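Local coordinates for protein putative diacylglycerol kinase (Bacillus anthracis, PDB 4WRR) that probably phosphorylates diacylglycerol to phosphatidic acid at the expense of ATP, at residues A35-L40 with L117-H122. Sequence-based numbering, arbitrary orientation.
Sequences AAFPDL and LITKEH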
loop_
_atom_site.group_PDB
_atom_site.type_symbol
_atom_site.label_atom_id
_atom_site.label_comp_id
_atom_site.label_asym_id
_atom_site.label_seq_id
_atom_site.Cartn_x
_atom_site.Cartn_y
_atom_site.Cartn_z
ATOM N N ALA A 35 19.326 12.077 -0.604
ATOM C CA ALA A 35 19.372 13.495 -0.227
ATOM C C ALA A 35 18.365 14.283 -1.040
ATOM O O ALA A 35 17.725 15.196 -0.535
ATOM C CB ALA A 35 20.768 14.079 -0.404
ATOM N N ALA A 36 18.229 13.931 -2.307
ATOM C CA ALA A 36 17.378 14.673 -3.231
ATOM C C ALA A 36 15.903 14.282 -3.193
ATOM O O ALA A 36 15.062 15.111 -3.491
ATOM C CB ALA A 36 17.902 14.520 -4.665
ATOM N N PHE A 37 15.594 13.021 -2.894
ATOM C CA PHE A 37 14.226 12.494 -2.989
ATOM C C PHE A 37 13.757 12.076 -1.565
ATOM O O PHE A 37 14.201 11.063 -1.061
ATOM C CB PHE A 37 14.197 11.297 -3.938
ATOM C CG PHE A 37 14.577 11.648 -5.380
ATOM C CD1 PHE A 37 13.856 12.587 -6.087
ATOM C CD2 PHE A 37 15.688 11.082 -5.977
ATOM C CE1 PHE A 37 14.216 12.930 -7.395
ATOM C CE2 PHE A 37 16.036 11.401 -7.280
ATOM C CZ PHE A 37 15.314 12.353 -7.980
ATOM N N PRO A 38 12.919 12.901 -0.916
ATOM C CA PRO A 38 12.524 12.678 0.428
ATOM C C PRO A 38 11.560 11.491 0.643
ATOM O O PRO A 38 11.180 11.203 1.810
ATOM C CB PRO A 38 11.865 13.999 0.819
ATOM C CG PRO A 38 11.321 14.554 -0.466
ATOM C CD PRO A 38 12.322 14.134 -1.495
ATOM N N ASP A 39 11.191 10.793 -0.431
ATOM C CA ASP A 39 10.419 9.558 -0.350
ATOM C C ASP A 39 11.000 8.558 -1.330
ATOM O O ASP A 39 10.617 8.545 -2.534
ATOM C CB ASP A 39 8.904 9.842 -0.609
ATOM C CG ASP A 39 8.008 8.625 -0.372
ATOM O OD1 ASP A 39 8.464 7.453 -0.527
ATOM O OD2 ASP A 39 6.806 8.823 -0.055
ATOM N N LEU A 40 11.893 7.710 -0.831
ATOM C CA LEU A 40 12.683 6.800 -1.651
ATOM C C LEU A 40 12.576 5.365 -1.132
ATOM O O LEU A 40 12.843 5.093 0.034
ATOM C CB LEU A 40 14.146 7.247 -1.648
ATOM C CG LEU A 40 15.099 6.365 -2.436
ATOM C CD1 LEU A 40 14.804 6.365 -3.921
ATOM C CD2 LEU A 40 16.523 6.812 -2.174
ATOM N N LEU A 117 22.983 12.627 -11.797
ATOM C CA LEU A 117 22.285 13.079 -12.988
ATOM C C LEU A 117 20.789 12.969 -12.757
ATOM O O LEU A 117 20.024 13.856 -13.116
ATOM C CB LEU A 117 22.682 12.226 -14.194
ATOM C CG LEU A 117 21.884 12.507 -15.472
ATOM C CD1 LEU A 117 22.133 13.922 -15.978
ATOM C CD2 LEU A 117 22.247 11.521 -16.564
ATOM N N ILE A 118 20.371 11.882 -12.090
ATOM C CA ILE A 118 18.949 11.669 -11.870
ATOM C C ILE A 118 18.370 12.801 -11.031
ATOM O O ILE A 118 17.217 13.177 -11.219
ATOM C CB ILE A 118 18.706 10.307 -11.219
ATOM C CG1 ILE A 118 19.086 9.204 -12.201
ATOM C CG2 ILE A 118 17.243 10.160 -10.831
ATOM C CD1 ILE A 118 19.233 7.843 -11.560
ATOM N N THR A 119 19.171 13.346 -10.124
ATOM C CA THR A 119 18.695 14.403 -9.267
ATOM C C THR A 119 18.420 15.669 -10.035
ATOM O O THR A 119 17.771 16.579 -9.520
ATOM C CB THR A 119 19.642 14.692 -8.043
ATOM O OG1 THR A 119 20.867 15.284 -8.479
ATOM C CG2 THR A 119 19.974 13.408 -7.303
ATOM N N LYS A 120 18.975 15.795 -11.240
ATOM C CA LYS A 120 18.715 16.964 -12.067
ATOM C C LYS A 120 17.350 16.895 -12.699
ATOM O O LYS A 120 16.846 17.904 -13.173
ATOM C CB LYS A 120 19.786 17.085 -13.164
ATOM C CG LYS A 120 21.211 17.204 -12.653
ATOM C CD LYS A 120 21.309 18.315 -11.603
ATOM C CE LYS A 120 22.749 18.738 -11.335
ATOM N NZ LYS A 120 22.965 18.974 -9.878
ATOM N N GLU A 121 16.783 15.708 -12.802
ATOM C CA GLU A 121 15.408 15.545 -13.259
ATOM C C GLU A 121 15.158 15.968 -14.729
ATOM O O GLU A 121 14.082 16.420 -15.075
ATOM C CB GLU A 121 14.429 16.272 -12.321
ATOM C CG GLU A 121 14.513 15.821 -10.850
ATOM C CD GLU A 121 13.346 16.277 -9.986
ATOM O OE1 GLU A 121 12.410 16.934 -10.508
ATOM O OE2 GLU A 121 13.343 15.965 -8.771
ATOM N N HIS A 122 16.125 15.744 -15.610
ATOM C CA HIS A 122 15.923 15.998 -17.032
ATOM C C HIS A 122 15.321 14.805 -17.702
ATOM O O HIS A 122 15.856 13.713 -17.615
ATOM C CB HIS A 122 17.240 16.304 -17.703
ATOM C CG HIS A 122 17.935 17.476 -17.112
ATOM N ND1 HIS A 122 17.374 18.742 -17.076
ATOM C CD2 HIS A 122 19.166 17.588 -16.565
ATOM C CE1 HIS A 122 18.213 19.572 -16.480
ATOM N NE2 HIS A 122 19.321 18.904 -16.197
#
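With CG turned anti to its own carbonyl carbon (chi1 -63°), the ring of Phe37 reaches from the end of helix 22-36 toward the type I turn Ile118-Glu121. Glu121 comes to meet it from the opposite direction, its chain extended beyond CG (chi2 -166°). The carboxylate lies nearly parallel to the ring, the planes 12° apart, and OE2 of Glu121 sits 3.4 Å from CE1 of Phe37, at the ring edge. Ile118 O approaches the same rim in the ring plane, 3.8 Å from Phe37 CZ; this carbonyl also accepts the Glu121 N-H that closes the turn. The CG2 branch of Ile118 comes to the neighbouring CE2-CZ part of the rim, off the ring plane and 4.0 Å from Phe37 CE2, the two side chains crossing at about a right angle. Over one face of the ring, displaced toward its rim, the CB methyl of Ala36 touches Thr119 CG2 at 3.5 Å, while Thr119 OG1 bonds back to Lys116 O.

The contact joins the C-terminal ends of two helices flanking the parallel sheet of the catalytic domain. Val9 and Leu33 adjoin Phe37 and Ile118, respectively, and strand 39-44 continues that sheet into a second subunit.

Both carboxylate oxygens of Glu121 are engaged by the N-terminal segment, OE2 by Thr4 OG1 and OE1 by Lys5 N, which should help keep the carboxylate close to the ring plane. Across the two segments the join is apolar packing, Ala36 on Thr119 and Phe37 on Ile118, supplemented by two oxygens, Ile118 O the more distant, facing the weakly positive C-H rim of Phe37, probably a mildly favourable arrangement electrostatically.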